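Local coordinates for ribosome-associated protein Y (PSrp-1) (Clostridium acetobutylicum, PDB 3KA5) that is probably required for pairing active 70S ribosomes into translationally inactive 100S dimers in stationary phase, this chain being its C-terminal domain, at residues B[12-18]-B[30-35]. Residue numbers count along the deposited sequence, not the author numbering.
Sequences PMSEEEA and FVFQNG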
ATOM      1  N   PRO B  12      -3.185  -5.554 -13.890  1.00 18.74           N
ATOM      2  CA  PRO B  12      -3.767  -4.224 -13.674  1.00 16.46           C
ATOM      3  C   PRO B  12      -5.283  -4.273 -13.560  1.00 19.30           C
ATOM      4  O   PRO B  12      -5.938  -5.094 -14.207  1.00 16.83           O
ATOM      5  CB  PRO B  12      -3.326  -3.448 -14.913  1.00 24.64           C
ATOM      6  CG  PRO B  12      -2.036  -4.104 -15.284  1.00 32.80           C
ATOM      7  CD  PRO B  12      -2.368  -5.566 -15.114  1.00 26.73           C
HETATM    8  N   MSE B  13      -5.839  -3.394 -12.732  1.00 13.42           N
HETATM    9  CA  MSE B  13      -7.279  -3.325 -12.552  1.00 15.74           C
HETATM   10  C   MSE B  13      -7.700  -1.914 -12.179  1.00 17.56           C
HETATM   11  O   MSE B  13      -6.865  -1.073 -11.858  1.00 14.11           O
HETATM   12  CB  MSE B  13      -7.740  -4.306 -11.473  1.00 18.15           C
HETATM   13  CG  MSE B  13      -7.098  -4.113 -10.122  1.00 13.93           C
HETATM   14 SE   MSE B  13      -7.884  -5.306  -8.818  1.00 29.54          SE
HETATM   15  CE  MSE B  13      -6.950  -6.924  -9.269  1.00 24.12           C
ATOM     16  N   SER B  14      -9.004  -1.664 -12.233  1.00 15.38           N
ATOM     17  CA  SER B  14      -9.552  -0.353 -11.909  1.00 17.34           C
ATOM     18  C   SER B  14      -9.643  -0.205 -10.402  1.00 16.17           C
ATOM     19  O   SER B  14      -9.676  -1.200  -9.675  1.00 13.29           O
ATOM     20  CB  SER B  14     -10.954  -0.209 -12.502  1.00 19.53           C
ATOM     21  OG  SER B  14     -11.872  -1.035 -11.803  1.00 17.15           O
ATOM     22  N   GLU B  15      -9.699   1.033  -9.925  1.00 16.23           N
ATOM     23  CA  GLU B  15      -9.794   1.258  -8.490  1.00 13.75           C
ATOM     24  C   GLU B  15     -11.061   0.622  -7.913  1.00 14.03           C
ATOM     25  O   GLU B  15     -11.041   0.112  -6.793  1.00 14.15           O
ATOM     26  CB  GLU B  15      -9.754   2.761  -8.180  1.00 19.49           C
ATOM     27  CG  GLU B  15     -10.750   3.595  -8.962  1.00 30.68           C
ATOM     28  CD  GLU B  15     -10.606   5.078  -8.682  1.00 37.54           C
ATOM     29  OE1 GLU B  15      -9.489   5.609  -8.856  1.00 39.83           O
ATOM     30  OE2 GLU B  15     -11.608   5.713  -8.291  1.00 44.56           O
ATOM     31  N   GLU B  16     -12.157   0.642  -8.673  1.00 14.18           N
ATOM     32  CA  GLU B  16     -13.413   0.039  -8.217  1.00 14.78           C
ATOM     33  C   GLU B  16     -13.255  -1.469  -8.068  1.00 12.95           C
ATOM     34  O   GLU B  16     -13.733  -2.069  -7.101  1.00 13.36           O
ATOM     35  CB  GLU B  16     -14.557   0.309  -9.208  1.00 20.48           C
ATOM     36  CG  GLU B  16     -15.084   1.733  -9.247  1.00 30.88           C
ATOM     37  CD  GLU B  16     -14.169   2.689  -9.994  1.00 35.03           C
ATOM     38  OE1 GLU B  16     -13.319   2.225 -10.787  1.00 37.60           O
ATOM     39  OE2 GLU B  16     -14.313   3.916  -9.798  1.00 47.36           O
ATOM     40  N   GLU B  17     -12.604  -2.093  -9.042  1.00 13.11           N
ATOM     41  CA  GLU B  17     -12.402  -3.530  -8.964  1.00 10.36           C
ATOM     42  C   GLU B  17     -11.492  -3.845  -7.783  1.00 11.94           C
ATOM     43  O   GLU B  17     -11.649  -4.877  -7.136  1.00 11.30           O
ATOM     44  CB  GLU B  17     -11.767  -4.078 -10.245  1.00 12.48           C
ATOM     45  CG  GLU B  17     -11.715  -5.605 -10.257  1.00 16.34           C
ATOM     46  CD  GLU B  17     -10.974  -6.166 -11.456  1.00 23.19           C
ATOM     47  OE1 GLU B  17     -11.036  -5.546 -12.533  1.00 28.07           O
ATOM     48  OE2 GLU B  17     -10.343  -7.239 -11.320  1.00 27.18           O
ATOM     49  N   ALA B  18     -10.534  -2.960  -7.505  1.00 12.43           N
ATOM     50  CA  ALA B  18      -9.622  -3.182  -6.389  1.00 12.65           C
ATOM     51  C   ALA B  18     -10.372  -3.150  -5.058  1.00 13.49           C
ATOM     52  O   ALA B  18     -10.098  -3.954  -4.163  1.00 12.90           O
ATOM     53  CB  ALA B  18      -8.502  -2.127  -6.390  1.00 11.77           C
ATOM     54  N   PHE B  30      -5.248  -2.982   0.047  1.00  9.78           N
ATOM     55  CA  PHE B  30      -4.987  -3.827  -1.118  1.00  8.41           C
ATOM     56  C   PHE B  30      -4.102  -3.073  -2.106  1.00 11.95           C
ATOM     57  O   PHE B  30      -4.439  -1.969  -2.539  1.00  9.86           O
ATOM     58  CB  PHE B  30      -6.346  -4.190  -1.748  1.00  5.77           C
ATOM     59  CG  PHE B  30      -6.280  -5.230  -2.837  1.00  9.35           C
ATOM     60  CD1 PHE B  30      -6.126  -6.580  -2.528  1.00 14.68           C
ATOM     61  CD2 PHE B  30      -6.434  -4.864  -4.166  1.00 11.79           C
ATOM     62  CE1 PHE B  30      -6.144  -7.545  -3.535  1.00 16.12           C
ATOM     63  CE2 PHE B  30      -6.450  -5.818  -5.173  1.00 13.50           C
ATOM     64  CZ  PHE B  30      -6.306  -7.158  -4.859  1.00 11.55           C
ATOM     65  N   VAL B  31      -2.955  -3.662  -2.440  1.00  8.85           N
ATOM     66  CA  VAL B  31      -2.008  -3.055  -3.368  1.00  7.19           C
ATOM     67  C   VAL B  31      -2.309  -3.559  -4.771  1.00 12.26           C
ATOM     68  O   VAL B  31      -2.493  -4.758  -4.975  1.00 10.19           O
ATOM     69  CB  VAL B  31      -0.552  -3.445  -3.007  1.00  9.39           C
ATOM     70  CG1 VAL B  31       0.425  -2.731  -3.926  1.00 11.98           C
ATOM     71  CG2 VAL B  31      -0.275  -3.111  -1.547  1.00  9.68           C
ATOM     72  N   PHE B  32      -2.359  -2.657  -5.743  1.00  9.57           N
ATOM     73  CA  PHE B  32      -2.651  -3.074  -7.108  1.00 13.83           C
ATOM     74  C   PHE B  32      -2.070  -2.134  -8.152  1.00 14.81           C
ATOM     75  O   PHE B  32      -1.720  -0.989  -7.859  1.00 17.27           O
ATOM     76  CB  PHE B  32      -4.168  -3.180  -7.311  1.00 12.15           C
ATOM     77  CG  PHE B  32      -4.877  -1.846  -7.351  1.00 13.45           C
ATOM     78  CD1 PHE B  32      -5.407  -1.366  -8.539  1.00 12.28           C
ATOM     79  CD2 PHE B  32      -5.017  -1.078  -6.195  1.00 10.22           C
ATOM     80  CE1 PHE B  32      -6.066  -0.134  -8.587  1.00 17.95           C
ATOM     81  CE2 PHE B  32      -5.675   0.156  -6.231  1.00 13.95           C
ATOM     82  CZ  PHE B  32      -6.200   0.627  -7.429  1.00 11.15           C
ATOM     83  N   GLN B  33      -1.968  -2.635  -9.374  1.00  9.64           N
ATOM     84  CA  GLN B  33      -1.469  -1.848 -10.491  1.00 15.03           C
ATOM     85  C   GLN B  33      -2.714  -1.202 -11.084  1.00 17.69           C
ATOM     86  O   GLN B  33      -3.576  -1.903 -11.605  1.00 15.87           O
ATOM     87  CB  GLN B  33      -0.816  -2.771 -11.522  1.00 18.73           C
ATOM     88  CG  GLN B  33      -0.409  -2.097 -12.815  1.00 32.14           C
ATOM     89  CD  GLN B  33       0.896  -1.349 -12.693  1.00 40.51           C
ATOM     90  OE1 GLN B  33       1.014  -0.403 -11.916  1.00 45.64           O
ATOM     91  NE2 GLN B  33       1.892  -1.772 -13.464  1.00 44.62           N
ATOM     92  N   ASN B  34      -2.824   0.119 -10.981  1.00 16.57           N
ATOM     93  CA  ASN B  34      -3.985   0.826 -11.512  1.00 16.52           C
ATOM     94  C   ASN B  34      -3.912   0.826 -13.034  1.00 20.49           C
ATOM     95  O   ASN B  34      -2.970   1.363 -13.612  1.00 19.54           O
ATOM     96  CB  ASN B  34      -4.009   2.270 -10.997  1.00 20.74           C
ATOM     97  CG  ASN B  34      -5.320   2.972 -11.293  1.00 23.67           C
ATOM     98  OD1 ASN B  34      -5.865   2.848 -12.386  1.00 29.46           O
ATOM     99  ND2 ASN B  34      -5.830   3.721 -10.320  1.00 23.73           N
ATOM    100  N   GLY B  35      -4.907   0.223 -13.677  1.00 18.60           N
ATOM    101  CA  GLY B  35      -4.916   0.158 -15.126  1.00 22.33           C
ATOM    102  C   GLY B  35      -5.176   1.484 -15.819  1.00 25.33           C
ATOM    103  O   GLY B  35      -4.984   1.601 -17.027  1.00 32.59           O
TER
HETATM  104  O   HOH W   1      -9.097   2.960 -11.873  1.00 26.58           O
HETATM  105  O   HOH W   2      -8.052   5.285 -10.919  1.00 34.77           O
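In this C-terminal domain of a long-type hibernation promoting factor, one helix packs on a three-stranded antiparallel sheet. The contact joins the helix start, with its lead-in, to strand 29-34, outermost in the sheet within this chain, burying 429 Å² over both sides. Phe30 comes first: its CD2 lies 4.1 Å from Ala18 CB, and the SE of Met13, modelled as selenomethionine, meets its edge, 5.3 Å from the ring centroid and 79° off the normal, a Met-aromatic contact. Met22 and Leu25 of the helix also touch this ring. Val31 has its CA-to-CB bond directed away and packs on Val42 of the second subunit. With Phe32 the strand again faces the helix. Ala18 CB stands 3.5 Å from the ring centroid and 5° off the normal, a CH-pi contact over the face, while Met13 CG approaches CD1 of Phe32 to 3.6 Å. Gln33 then contributes its backbone: Met13 N donates to Gln33 O (2.9 Å, 158°). Together with the bond from Gly35 N to Met13 O, this gives the pattern of a single parallel bridge, centred on Met13 and Asn34, whose CA atoms are 5.4 Å apart. The bridge lies immediately before the helix: Ser14 is the N-cap, its OG accepting from Glu17 N at 3.0 Å. Asn34 binds Asp36 N through OD1 and reaches Glu15 through two waters, whereas Glu15 OE2 forms a salt bridge with Lys4 of the second subunit. Gly35 completes the bridge, its N lying 3.0 Å from Met13 O with a nearly straight N-H...O angle of 169°.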